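PDB 7KSF: Protease/Reverse transcriptase/ribonuclease H from Eastern chimpanzee simian foamy virus, which combines an aspartic protease with a reverse transcriptase and ribonuclease H, making DNA on a nucleic acid template, degrading RNA in hybrids and probably processing viral polyproteins. Local coordinates for residues R147-A152 with W254-T259; T188-T193 with E261-T266; G142-R147 with L334-V339; L212-V217 with R279-F284. The protein carries 1 engineered substitution. All blocks are in the same frame, centred on the assembly; numbering follows the deposited sequence.

Contact 1: R147-A152 with W254-T259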
loop_
_atom_site.group_PDB
_atom_site.type_symbol
_atom_site.label_atom_id
_atom_site.label_comp_id
_atom_site.label_asym_id
_atom_site.label_seq_id
_atom_site.Cartn_x
_atom_site.Cartn_y
_atom_site.Cartn_z
ATOM N N ARG A 147 20.277 -20.750 -12.451
ATOM C CA ARG A 147 20.875 -21.835 -11.689
ATOM C C ARG A 147 20.146 -21.981 -10.360
ATOM O O ARG A 147 20.071 -21.004 -9.595
ATOM C CB ARG A 147 22.363 -21.577 -11.456
ATOM C CG ARG A 147 23.202 -21.620 -12.722
ATOM C CD ARG A 147 24.689 -21.612 -12.401
ATOM N NE ARG A 147 25.515 -21.694 -13.603
ATOM C CZ ARG A 147 25.954 -22.833 -14.134
ATOM N NH1 ARG A 147 25.647 -23.993 -13.573
ATOM N NH2 ARG A 147 26.701 -22.810 -15.231
ATOM N N PRO A 148 19.585 -23.151 -10.051
ATOM C CA PRO A 148 18.806 -23.297 -8.818
ATOM C C PRO A 148 19.630 -22.985 -7.577
ATOM O O PRO A 148 20.827 -23.269 -7.509
ATOM C CB PRO A 148 18.370 -24.765 -8.846
ATOM C CG PRO A 148 18.388 -25.132 -10.294
ATOM C CD PRO A 148 19.539 -24.366 -10.881
ATOM N N HIS A 149 18.965 -22.398 -6.589
ATOM C CA HIS A 149 19.624 -21.967 -5.365
ATOM C C HIS A 149 19.805 -23.127 -4.395
ATOM O O HIS A 149 18.997 -24.059 -4.347
ATOM C CB HIS A 149 18.820 -20.857 -4.685
ATOM C CG HIS A 149 18.676 -19.615 -5.509
ATOM N ND1 HIS A 149 19.185 -18.398 -5.112
ATOM C CD2 HIS A 149 18.075 -19.400 -6.703
ATOM C CE1 HIS A 149 18.907 -17.485 -6.026
ATOM N NE2 HIS A 149 18.235 -18.068 -7.004
ATOM N N ASN A 150 20.876 -23.056 -3.614
ATOM C CA ASN A 150 21.134 -23.992 -2.528
ATOM C C ASN A 150 20.931 -23.250 -1.215
ATOM O O ASN A 150 21.680 -22.318 -0.902
ATOM C CB ASN A 150 22.546 -24.570 -2.616
ATOM C CG ASN A 150 22.774 -25.700 -1.629
ATOM O OD1 ASN A 150 22.488 -26.859 -1.920
ATOM N ND2 ASN A 150 23.296 -25.363 -0.453
ATOM N N ILE A 151 19.912 -23.651 -0.464
ATOM C CA ILE A 151 19.587 -23.022 0.806
ATOM C C ILE A 151 19.860 -23.963 1.977
ATOM O O ILE A 151 19.321 -23.774 3.065
ATOM C CB ILE A 151 18.133 -22.521 0.826
ATOM C CG1 ILE A 151 17.165 -23.697 0.698
ATOM C CG2 ILE A 151 17.902 -21.534 -0.299
ATOM C CD1 ILE A 151 15.709 -23.307 0.837
ATOM N N ALA A 152 20.691 -24.982 1.765
ATOM C CA ALA A 152 21.001 -25.954 2.812
ATOM C C ALA A 152 22.285 -25.591 3.548
ATOM O O ALA A 152 23.155 -26.433 3.763
ATOM C CB ALA A 152 21.094 -27.352 2.215
ATOM N N TRP A 254 8.584 -17.099 -5.641
ATOM C CA TRP A 254 8.046 -18.330 -6.204
ATOM C C TRP A 254 8.558 -18.605 -7.613
ATOM O O TRP A 254 8.231 -19.653 -8.176
ATOM C CB TRP A 254 6.518 -18.292 -6.212
ATOM C CG TRP A 254 5.906 -18.398 -4.849
ATOM C CD1 TRP A 254 6.537 -18.766 -3.696
ATOM C CD2 TRP A 254 4.545 -18.128 -4.490
ATOM N NE1 TRP A 254 5.656 -18.742 -2.643
ATOM C CE2 TRP A 254 4.425 -18.355 -3.105
ATOM C CE3 TRP A 254 3.416 -17.718 -5.207
ATOM C CZ2 TRP A 254 3.222 -18.184 -2.422
ATOM C CZ3 TRP A 254 2.225 -17.551 -4.528
ATOM C CH2 TRP A 254 2.136 -17.783 -3.150
ATOM N N ALA A 255 9.348 -17.706 -8.197
ATOM C CA ALA A 255 9.902 -17.960 -9.522
ATOM C C ALA A 255 11.295 -18.569 -9.469
ATOM O O ALA A 255 11.696 -19.251 -10.418
ATOM C CB ALA A 255 9.942 -16.666 -10.342
ATOM N N HIS A 256 12.034 -18.344 -8.387
ATOM C CA HIS A 256 13.387 -18.871 -8.252
ATOM C C HIS A 256 13.337 -20.293 -7.722
ATOM O O HIS A 256 12.904 -20.499 -6.579
ATOM C CB HIS A 256 14.210 -18.003 -7.319
ATOM C CG HIS A 256 14.607 -16.689 -7.914
ATOM N ND1 HIS A 256 13.685 -15.729 -8.276
ATOM C CD2 HIS A 256 15.825 -16.169 -8.202
ATOM C CE1 HIS A 256 14.321 -14.678 -8.767
ATOM N NE2 HIS A 256 15.620 -14.920 -8.729
ATOM N N PRO A 257 13.761 -21.293 -8.487
ATOM C CA PRO A 257 13.767 -22.665 -7.976
ATOM C C PRO A 257 14.969 -22.934 -7.087
ATOM O O PRO A 257 16.040 -22.343 -7.246
ATOM C CB PRO A 257 13.820 -23.510 -9.252
ATOM C CG PRO A 257 14.568 -22.659 -10.216
ATOM C CD PRO A 257 14.201 -21.227 -9.893
ATOM N N ILE A 258 14.772 -23.836 -6.135
ATOM C CA ILE A 258 15.830 -24.259 -5.242
ATOM C C ILE A 258 16.330 -25.627 -5.681
ATOM O O ILE A 258 15.687 -26.331 -6.459
ATOM C CB ILE A 258 15.372 -24.272 -3.765
ATOM C CG1 ILE A 258 14.407 -25.430 -3.516
ATOM C CG2 ILE A 258 14.721 -22.953 -3.400
ATOM C CD1 ILE A 258 13.961 -25.548 -2.077
ATOM N N THR A 259 17.498 -26.016 -5.175
ATOM C CA THR A 259 18.112 -27.271 -5.571
ATOM C C THR A 259 17.311 -28.456 -5.029
ATOM O O THR A 259 16.717 -28.376 -3.953
ATOM C CB THR A 259 19.554 -27.345 -5.071
ATOM O OG1 THR A 259 20.140 -28.589 -5.482
ATOM C CG2 THR A 259 19.603 -27.249 -3.559
#

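Contact 2: T188-T193 with E261-T266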
loop_
_atom_site.group_PDB
_atom_site.type_symbol
_atom_site.label_atom_id
_atom_site.label_comp_id
_atom_site.label_asym_id
_atom_site.label_seq_id
_atom_site.Cartn_x
_atom_site.Cartn_y
_atom_site.Cartn_z
ATOM N N THR A 188 5.895 -29.923 -4.321
ATOM C CA THR A 188 6.092 -31.322 -4.635
ATOM C C THR A 188 5.794 -32.176 -3.410
ATOM O O THR A 188 6.224 -31.844 -2.300
ATOM C CB THR A 188 7.522 -31.601 -5.113
ATOM O OG1 THR A 188 7.766 -33.011 -5.091
ATOM C CG2 THR A 188 8.533 -30.891 -4.225
ATOM N N PRO A 189 5.060 -33.273 -3.577
ATOM C CA PRO A 189 4.791 -34.168 -2.442
ATOM C C PRO A 189 6.046 -34.948 -2.074
ATOM O O PRO A 189 6.551 -35.745 -2.867
ATOM C CB PRO A 189 3.681 -35.083 -2.966
ATOM C CG PRO A 189 3.867 -35.082 -4.447
ATOM C CD PRO A 189 4.390 -33.719 -4.809
ATOM N N GLN A 190 6.549 -34.706 -0.865
ATOM C CA GLN A 190 7.780 -35.344 -0.416
ATOM C C GLN A 190 7.871 -35.236 1.097
ATOM O O GLN A 190 7.757 -34.139 1.653
ATOM C CB GLN A 190 9.002 -34.699 -1.083
ATOM C CG GLN A 190 10.343 -35.241 -0.614
ATOM C CD GLN A 190 11.518 -34.629 -1.358
ATOM O OE1 GLN A 190 11.382 -34.171 -2.492
ATOM N NE2 GLN A 190 12.678 -34.618 -0.715
ATOM N N ASN A 191 8.064 -36.376 1.757
ATOM C CA ASN A 191 8.326 -36.384 3.186
ATOM C C ASN A 191 9.686 -35.766 3.474
ATOM O O ASN A 191 10.553 -35.662 2.600
ATOM C CB ASN A 191 8.277 -37.808 3.736
ATOM C CG ASN A 191 6.896 -38.412 3.661
ATOM O OD1 ASN A 191 6.108 -38.085 2.776
ATOM N ND2 ASN A 191 6.594 -39.299 4.600
ATOM N N SER A 192 9.879 -35.360 4.722
ATOM C CA SER A 192 11.108 -34.676 5.092
ATOM C C SER A 192 11.285 -34.766 6.598
ATOM O O SER A 192 10.381 -35.180 7.328
ATOM C CB SER A 192 11.089 -33.219 4.629
ATOM O OG SER A 192 12.009 -32.431 5.367
ATOM N N THR A 193 12.478 -34.375 7.047
ATOM C CA THR A 193 12.755 -34.326 8.476
ATOM C C THR A 193 12.139 -33.088 9.116
ATOM O O THR A 193 11.562 -33.174 10.205
ATOM C CB THR A 193 14.267 -34.350 8.713
ATOM O OG1 THR A 193 14.836 -35.491 8.056
ATOM C CG2 THR A 193 14.577 -34.412 10.201
ATOM N N GLU A 261 18.210 -30.970 -3.772
ATOM C CA GLU A 261 18.645 -31.425 -2.457
ATOM C C GLU A 261 17.979 -30.636 -1.335
ATOM O O GLU A 261 17.776 -31.175 -0.242
ATOM C CB GLU A 261 20.168 -31.327 -2.347
ATOM C CG GLU A 261 20.737 -31.899 -1.057
ATOM C CD GLU A 261 22.251 -31.843 -1.018
ATOM O OE1 GLU A 261 22.855 -31.350 -1.993
ATOM O OE2 GLU A 261 22.837 -32.295 -0.008
ATOM N N SER A 262 17.628 -29.372 -1.582
ATOM C CA SER A 262 17.089 -28.495 -0.547
ATOM C C SER A 262 15.578 -28.588 -0.398
ATOM O O SER A 262 15.004 -27.822 0.388
ATOM C CB SER A 262 17.471 -27.040 -0.832
ATOM O OG SER A 262 18.860 -26.829 -0.679
ATOM N N TYR A 263 14.917 -29.484 -1.134
ATOM C CA TYR A 263 13.461 -29.563 -1.064
ATOM C C TYR A 263 12.988 -29.948 0.332
ATOM O O TYR A 263 11.966 -29.439 0.809
ATOM C CB TYR A 263 12.934 -30.556 -2.099
ATOM C CG TYR A 263 13.054 -30.104 -3.541
ATOM C CD1 TYR A 263 13.424 -28.802 -3.858
ATOM C CD2 TYR A 263 12.784 -30.979 -4.586
ATOM C CE1 TYR A 263 13.530 -28.389 -5.173
ATOM C CE2 TYR A 263 12.886 -30.573 -5.903
ATOM C CZ TYR A 263 13.262 -29.278 -6.192
ATOM O OH TYR A 263 13.364 -28.872 -7.504
ATOM N N TRP A 264 13.723 -30.837 1.008
ATOM C CA TRP A 264 13.299 -31.333 2.315
ATOM C C TRP A 264 13.267 -30.239 3.377
ATOM O O TRP A 264 12.518 -30.365 4.353
ATOM C CB TRP A 264 14.225 -32.464 2.769
ATOM C CG TRP A 264 15.599 -31.997 3.148
ATOM C CD1 TRP A 264 16.691 -31.924 2.341
ATOM C CD2 TRP A 264 16.021 -31.536 4.436
ATOM N NE1 TRP A 264 17.772 -31.443 3.044
ATOM C CE2 TRP A 264 17.383 -31.197 4.334
ATOM C CE3 TRP A 264 15.376 -31.374 5.665
ATOM C CZ2 TRP A 264 18.113 -30.709 5.414
ATOM C CZ3 TRP A 264 16.099 -30.890 6.736
ATOM C CH2 TRP A 264 17.455 -30.565 6.603
ATOM N N LEU A 265 14.062 -29.182 3.215
ATOM C CA LEU A 265 14.156 -28.159 4.251
ATOM C C LEU A 265 12.856 -27.375 4.390
ATOM O O LEU A 265 12.461 -27.008 5.501
ATOM C CB LEU A 265 15.316 -27.213 3.941
ATOM C CG LEU A 265 15.610 -26.158 5.006
ATOM C CD1 LEU A 265 16.013 -26.831 6.307
ATOM C CD2 LEU A 265 16.688 -25.200 4.534
ATOM N N THR A 266 12.177 -27.116 3.271
ATOM C CA THR A 266 10.995 -26.267 3.244
ATOM C C THR A 266 9.697 -27.043 3.451
ATOM O O THR A 266 8.632 -26.571 3.038
ATOM C CB THR A 266 10.934 -25.508 1.917
ATOM O OG1 THR A 266 10.944 -26.446 0.835
ATOM C CG2 THR A 266 12.125 -24.573 1.775
#

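Contact 3: G142-R147 with L334-V339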
loop_
_atom_site.group_PDB
_atom_site.type_symbol
_atom_site.label_atom_id
_atom_site.label_comp_id
_atom_site.label_asym_id
_atom_site.label_seq_id
_atom_site.Cartn_x
_atom_site.Cartn_y
_atom_site.Cartn_z
ATOM N N GLY A 142 5.749 -17.593 -12.540
ATOM C CA GLY A 142 6.596 -17.743 -13.708
ATOM C C GLY A 142 7.845 -18.545 -13.399
ATOM O O GLY A 142 8.288 -18.610 -12.250
ATOM N N HIS A 143 8.409 -19.167 -14.430
ATOM C CA HIS A 143 9.654 -19.906 -14.301
ATOM C C HIS A 143 10.830 -19.011 -14.664
ATOM O O HIS A 143 10.775 -18.255 -15.638
ATOM C CB HIS A 143 9.650 -21.152 -15.193
ATOM C CG HIS A 143 10.907 -21.961 -15.107
ATOM N ND1 HIS A 143 11.308 -22.594 -13.951
ATOM C CD2 HIS A 143 11.852 -22.240 -16.036
ATOM C CE1 HIS A 143 12.447 -23.227 -14.171
ATOM N NE2 HIS A 143 12.800 -23.027 -15.428
ATOM N N ARG A 144 11.892 -19.106 -13.875
ATOM C CA ARG A 144 13.093 -18.294 -14.048
ATOM C C ARG A 144 14.245 -19.212 -14.441
ATOM O O ARG A 144 14.717 -20.006 -13.622
ATOM C CB ARG A 144 13.405 -17.527 -12.765
ATOM C CG ARG A 144 14.589 -16.600 -12.878
ATOM C CD ARG A 144 14.287 -15.437 -13.796
ATOM N NE ARG A 144 15.400 -14.498 -13.836
ATOM C CZ ARG A 144 16.476 -14.651 -14.601
ATOM N NH1 ARG A 144 16.579 -15.710 -15.393
ATOM N NH2 ARG A 144 17.445 -13.751 -14.576
ATOM N N LYS A 145 14.698 -19.102 -15.691
ATOM C CA LYS A 145 15.790 -19.929 -16.204
ATOM C C LYS A 145 17.100 -19.475 -15.562
ATOM O O LYS A 145 17.905 -18.751 -16.150
ATOM C CB LYS A 145 15.859 -19.851 -17.725
ATOM C CG LYS A 145 14.647 -20.423 -18.441
ATOM C CD LYS A 145 14.785 -20.278 -19.948
ATOM C CE LYS A 145 13.585 -20.867 -20.675
ATOM N NZ LYS A 145 13.668 -20.670 -22.151
ATOM N N ILE A 146 17.312 -19.926 -14.324
ATOM C CA ILE A 146 18.485 -19.555 -13.544
ATOM C C ILE A 146 19.002 -20.796 -12.827
ATOM O O ILE A 146 18.283 -21.780 -12.640
ATOM C CB ILE A 146 18.167 -18.427 -12.532
ATOM C CG1 ILE A 146 19.449 -17.747 -12.043
ATOM C CG2 ILE A 146 17.363 -18.971 -11.360
ATOM C CD1 ILE A 146 19.212 -16.683 -10.991
ATOM N N ARG A 147 20.277 -20.750 -12.451
ATOM C CA ARG A 147 20.875 -21.835 -11.689
ATOM C C ARG A 147 20.146 -21.981 -10.360
ATOM O O ARG A 147 20.071 -21.004 -9.595
ATOM C CB ARG A 147 22.363 -21.577 -11.456
ATOM C CG ARG A 147 23.202 -21.620 -12.722
ATOM C CD ARG A 147 24.689 -21.612 -12.401
ATOM N NE ARG A 147 25.515 -21.694 -13.603
ATOM C CZ ARG A 147 25.954 -22.833 -14.134
ATOM N NH1 ARG A 147 25.647 -23.993 -13.573
ATOM N NH2 ARG A 147 26.701 -22.810 -15.231
ATOM N N LEU A 334 9.586 -10.072 -18.949
ATOM C CA LEU A 334 8.994 -11.142 -19.743
ATOM C C LEU A 334 10.049 -12.146 -20.188
ATOM O O LEU A 334 9.796 -13.355 -20.194
ATOM C CB LEU A 334 8.265 -10.563 -20.953
ATOM C CG LEU A 334 7.483 -11.573 -21.795
ATOM C CD1 LEU A 334 6.309 -12.128 -21.002
ATOM C CD2 LEU A 334 7.011 -10.924 -23.080
ATOM N N GLN A 335 11.236 -11.666 -20.567
ATOM C CA GLN A 335 12.283 -12.575 -21.028
ATOM C C GLN A 335 12.814 -13.434 -19.887
ATOM O O GLN A 335 13.142 -14.610 -20.088
ATOM C CB GLN A 335 13.420 -11.782 -21.673
ATOM C CG GLN A 335 14.348 -12.612 -22.543
ATOM C CD GLN A 335 13.701 -13.055 -23.843
ATOM O OE1 GLN A 335 12.639 -12.561 -24.225
ATOM N NE2 GLN A 335 14.341 -13.993 -24.530
ATOM N N ALA A 336 12.908 -12.867 -18.680
ATOM C CA ALA A 336 13.361 -13.645 -17.534
ATOM C C ALA A 336 12.316 -14.665 -17.099
ATOM O O ALA A 336 12.668 -15.752 -16.626
ATOM C CB ALA A 336 13.707 -12.715 -16.368
ATOM N N GLY A 337 11.042 -14.340 -17.267
ATOM C CA GLY A 337 9.960 -15.173 -16.786
ATOM C C GLY A 337 9.216 -14.623 -15.591
ATOM O O GLY A 337 8.495 -15.380 -14.929
ATOM N N TYR A 338 9.379 -13.340 -15.286
ATOM C CA TYR A 338 8.657 -12.739 -14.178
ATOM C C TYR A 338 7.233 -12.392 -14.599
ATOM O O TYR A 338 6.906 -12.297 -15.786
ATOM C CB TYR A 338 9.384 -11.494 -13.671
ATOM C CG TYR A 338 10.653 -11.803 -12.910
ATOM C CD1 TYR A 338 10.604 -12.292 -11.613
ATOM C CD2 TYR A 338 11.900 -11.598 -13.483
ATOM C CE1 TYR A 338 11.758 -12.573 -10.909
ATOM C CE2 TYR A 338 13.065 -11.876 -12.785
ATOM C CZ TYR A 338 12.986 -12.363 -11.498
ATOM O OH TYR A 338 14.140 -12.641 -10.798
ATOM N N VAL A 339 6.374 -12.208 -13.597
ATOM C CA VAL A 339 4.950 -11.988 -13.804
ATOM C C VAL A 339 4.544 -10.754 -13.014
ATOM O O VAL A 339 4.832 -10.659 -11.815
ATOM C CB VAL A 339 4.120 -13.210 -13.369
ATOM C CG1 VAL A 339 2.651 -12.885 -13.413
ATOM C CG2 VAL A 339 4.429 -14.402 -14.255
#

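Contact 4: L212-V217 with R279-F284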
loop_
_atom_site.group_PDB
_atom_site.type_symbol
_atom_site.label_atom_id
_atom_site.label_comp_id
_atom_site.label_asym_id
_atom_site.label_seq_id
_atom_site.Cartn_x
_atom_site.Cartn_y
_atom_site.Cartn_z
ATOM N N LEU A 212 3.335 -19.276 6.447
ATOM C CA LEU A 212 4.265 -20.246 7.007
ATOM C C LEU A 212 5.105 -19.596 8.099
ATOM O O LEU A 212 5.481 -18.422 7.995
ATOM C CB LEU A 212 5.173 -20.821 5.923
ATOM C CG LEU A 212 4.464 -21.707 4.901
ATOM C CD1 LEU A 212 5.408 -22.075 3.778
ATOM C CD2 LEU A 212 3.917 -22.959 5.570
ATOM N N ASP A 213 5.401 -20.367 9.143
ATOM C CA ASP A 213 6.173 -19.892 10.289
ATOM C C ASP A 213 7.592 -20.440 10.155
ATOM O O ASP A 213 7.920 -21.507 10.672
ATOM C CB ASP A 213 5.516 -20.329 11.592
ATOM C CG ASP A 213 6.149 -19.688 12.805
ATOM O OD1 ASP A 213 6.705 -18.584 12.658
ATOM O OD2 ASP A 213 6.084 -20.281 13.902
ATOM N N TYR A 214 8.444 -19.685 9.459
ATOM C CA TYR A 214 9.782 -20.130 9.102
ATOM C C TYR A 214 10.863 -19.623 10.046
ATOM O O TYR A 214 12.050 -19.812 9.767
ATOM C CB TYR A 214 10.109 -19.703 7.669
ATOM C CG TYR A 214 9.663 -20.691 6.621
ATOM C CD1 TYR A 214 9.742 -22.058 6.854
ATOM C CD2 TYR A 214 9.163 -20.262 5.400
ATOM C CE1 TYR A 214 9.341 -22.966 5.900
ATOM C CE2 TYR A 214 8.758 -21.164 4.440
ATOM C CZ TYR A 214 8.847 -22.514 4.696
ATOM O OH TYR A 214 8.443 -23.419 3.745
ATOM N N ARG A 215 10.489 -18.989 11.161
ATOM C CA ARG A 215 11.495 -18.461 12.074
ATOM C C ARG A 215 12.280 -19.563 12.773
ATOM O O ARG A 215 13.333 -19.281 13.353
ATOM C CB ARG A 215 10.843 -17.538 13.107
ATOM C CG ARG A 215 9.627 -18.119 13.804
ATOM C CD ARG A 215 8.828 -17.028 14.510
ATOM N NE ARG A 215 7.531 -17.509 14.983
ATOM C CZ ARG A 215 6.585 -16.728 15.493
ATOM N NH1 ARG A 215 6.788 -15.420 15.596
ATOM N NH2 ARG A 215 5.433 -17.249 15.897
ATOM N N GLU A 216 11.796 -20.806 12.732
ATOM C CA GLU A 216 12.559 -21.917 13.286
ATOM C C GLU A 216 13.692 -22.334 12.357
ATOM O O GLU A 216 14.761 -22.740 12.820
ATOM C CB GLU A 216 11.635 -23.104 13.569
ATOM C CG GLU A 216 10.665 -22.855 14.706
ATOM C CD GLU A 216 11.375 -22.570 16.015
ATOM O OE1 GLU A 216 12.434 -23.184 16.265
ATOM O OE2 GLU A 216 10.877 -21.725 16.790
ATOM N N VAL A 217 13.470 -22.244 11.044
ATOM C CA VAL A 217 14.530 -22.574 10.099
ATOM C C VAL A 217 15.515 -21.419 9.963
ATOM O O VAL A 217 16.709 -21.640 9.733
ATOM C CB VAL A 217 13.924 -22.961 8.741
ATOM C CG1 VAL A 217 14.991 -23.526 7.822
ATOM C CG2 VAL A 217 12.797 -23.961 8.928
ATOM N N ARG A 279 10.360 -23.925 -5.325
ATOM C CA ARG A 279 10.873 -22.574 -5.462
ATOM C C ARG A 279 11.122 -21.967 -4.086
ATOM O O ARG A 279 10.846 -22.578 -3.050
ATOM C CB ARG A 279 9.895 -21.720 -6.270
ATOM C CG ARG A 279 9.218 -22.472 -7.402
ATOM C CD ARG A 279 10.193 -22.814 -8.513
ATOM N NE ARG A 279 9.511 -23.338 -9.693
ATOM C CZ ARG A 279 8.915 -22.579 -10.607
ATOM N NH1 ARG A 279 8.912 -21.263 -10.471
ATOM N NH2 ARG A 279 8.320 -23.139 -11.650
ATOM N N LEU A 280 11.649 -20.750 -4.082
ATOM C CA LEU A 280 11.869 -20.048 -2.826
ATOM C C LEU A 280 10.527 -19.748 -2.164
ATOM O O LEU A 280 9.589 -19.303 -2.835
ATOM C CB LEU A 280 12.636 -18.744 -3.053
ATOM C CG LEU A 280 14.077 -18.792 -3.560
ATOM C CD1 LEU A 280 14.542 -17.384 -3.876
ATOM C CD2 LEU A 280 14.996 -19.437 -2.536
ATOM N N PRO A 281 10.393 -19.987 -0.860
ATOM C CA PRO A 281 9.139 -19.667 -0.173
ATOM C C PRO A 281 9.189 -18.335 0.562
ATOM O O PRO A 281 10.264 -17.854 0.930
ATOM C CB PRO A 281 8.972 -20.840 0.798
ATOM C CG PRO A 281 10.389 -21.400 0.993
ATOM C CD PRO A 281 11.316 -20.726 0.013
ATOM N N GLN A 282 8.024 -17.726 0.767
ATOM C CA GLN A 282 7.939 -16.469 1.495
ATOM C C GLN A 282 8.027 -16.721 2.994
ATOM O O GLN A 282 7.536 -17.733 3.502
ATOM C CB GLN A 282 6.641 -15.739 1.156
ATOM C CG GLN A 282 5.386 -16.574 1.341
ATOM C CD GLN A 282 4.163 -15.933 0.712
ATOM O OE1 GLN A 282 4.256 -14.887 0.069
ATOM N NE2 GLN A 282 3.008 -16.562 0.889
ATOM N N GLY A 283 8.648 -15.878 3.748
ATOM C CA GLY A 283 8.941 -16.051 5.153
ATOM C C GLY A 283 10.264 -16.727 5.440
ATOM O O GLY A 283 10.654 -16.818 6.611
ATOM N N PHE A 284 10.960 -17.209 4.411
ATOM C CA PHE A 284 12.279 -17.804 4.556
ATOM C C PHE A 284 13.326 -16.717 4.799
ATOM O O PHE A 284 13.103 -15.533 4.529
ATOM C CB PHE A 284 12.634 -18.625 3.312
ATOM C CG PHE A 284 13.961 -19.329 3.396
ATOM C CD1 PHE A 284 15.056 -18.860 2.685
ATOM C CD2 PHE A 284 14.116 -20.454 4.186
ATOM C CE1 PHE A 284 16.277 -19.503 2.762
ATOM C CE2 PHE A 284 15.335 -21.103 4.266
ATOM C CZ PHE A 284 16.417 -20.628 3.551
#

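Contact 1: R147-A152 with W254-T259
H149 meets P257, I258 and T259 through its backbone and H256 through its ring. Its N-H gives a nearly straight bond to P257 O (3.0 Å, 165° at the hydrogen), lying in the carbonyl plane on a lone pair, and H149 O receives T259 N in return. Together these bonds make an isolated beta bridge between H149 and I258. From CB outward, the H149 side chain first skirts the P257 carbonyl: CB is 4.1 Å from P257 O and CD2 3.6 Å from it, with that oxygen at the ring edge. CG lies anti to the carbonyl carbon (chi1 -62°), and the ring beyond it reaches H256. There H149 NE2 comes within 3.3 Å of H256 CD2, in the plane of the H256 ring at its edge, with H149 CE1 4.0 Å from the same carbon; the two rings stand obliquely. Farther along, I151 CD1 touches I258 CD1 at 4.1 Å. Outside the two segments, H256 NE2 makes a weak hydrogen bond to D294 OD1 on helix 287-299. With H149 NE2 and H256 NE2 4.4 Å apart, double protonation would probably be disfavoured, although D294 may partly compensate a charge on H256.

Contact 2: T188-T193 with E261-T266
W264, S192 and Y263 bring the loop following strand 187-189 against a helical turn, a surface contact at the edge of a small antiparallel sheet. W264 has more of its surface buried than any other residue here. Its CG sits between the backbone N and the carbonyl carbon (chi1 71°), and S192 OG lies in the ring plane at its edge, 3.5 Å from W264 CE3. The same hydroxyl donates to the backbone O of W264; the modelled separation of S192 OG and W264 O, 2.4 Å, is doubtfully short at this resolution. S192 OG also takes a hydrogen bond from M194 N, two residues on, as in an ST turn, so one hydroxyl serves both its own loop and the turn opposite. Y263 is approached by the extended side chain of Q190, which crosses it at about a right angle; Q190 OE1 lies near the ring plane, 4.0 Å from Y263 CB. On strand 187-189, T188 CG2 comes obliquely to Y263 CD2 at 4.3 Å, while the T188 backbone pairs with C276 of strand 273-277. The one hydrogen bond across the contact is thus that of the S192 hydroxyl, its length doubtful, and the other contacts are van der Waals in character.

Contact 3: G142-R147 with L334-V339
G142 and G337 face each other where two chain segments run nearly antiparallel without a hydrogen bond between them. CA-H...O contacts take the place of such bonds. G142 CA approaches G337 O at 3.3 Å, and G337 CA points at H143 O, 3.4 Å away and close to straight, with 166° at the hydrogen. Neither glycine has a side chain, which lets the backbones come this near. G337, with positive phi, is also the C-prime residue of the Schellman motif that ends helix 319-336. R144 makes the second group of contacts. Chi2 of 69° turns its CD toward A336 O, 3.3 Å away; beyond it, A336 CB lies 3.5 Å above one face of the guanidinium, toward the rim. The ring of Y338 stands steeply to that plane, at 78°, and its CZ lies in the guanidinium plane at the edge; R144 NE is 3.7 Å from Y338 CE2. Polar bonds, the third group, lead outside the pair: R144 NH2 makes a salt bridge with D294 OD2, and Y338 OH hydrogen-bonds D294 OD1. In the fold, the loop of R144 meets the C-terminal end of helix 319-336 beside helix 287-299, which carries D294, while V339 pairs with A250 just beyond strand 243-249.

Contact 4: L212-V217 with R279-F284
G283 O accepts a hydrogen bond from N218 ND2 and also rests against Y214 CB, 3.1 Å away. The glycine belongs to a type II beta turn from P281 to F284, and L280 to G283 spell the LPQG motif of retroviral reverse transcriptases. The positive phi of G283 suits the third position of such a turn. The Y214 ring carries the contact from the other segment and is bordered by the turn rather than stacked on it: the G283 carbonyl carbon and Q282 O lie at the ring edge, near its plane, with Q282 O 3.6 Å from Y214 CD2. Crossing the tyrosine at about a right angle, P281 brings CB to 3.7 Å from Y214 CE2. One face of the ring meets L212 of its own segment, whose CB lies 3.9 Å above the plane and toward the rim. At the tip, Y214 OH makes a weak hydrogen bond to T266 O. Within the same segment, R215 NE forms a salt bridge with D213 OD1 (2.7 Å), and both residues touch L535. The last apolar touch comes from V217 in the weakly bonded helix 215-218: with the F284 CG anti to its backbone N (chi1 -178°), V217 CG1 stands at the ring edge, 4.3 Å from F284 CE2.

In the fold
The four contacts show how one region of a polyprotein can be tied together by segments distant in sequence. Contact 1 is central, its centre about 13 Å from those of contacts 2, 3 and 4, whereas the centres of contacts 2 and 3 are about 23 Å apart. In contacts 1, 2 and 4 all three first segments come before any of the three second segments, and contact 3 encloses them all. Segments 254-259 and 261-266 share the loop between strands 243-249 and 268-270. Contacts 1 and 3 share R147 and both reach D294 of helix 287-299. The loop between helices 117-129 and 171-184 is thus held against the reverse transcriptase region at two successive places.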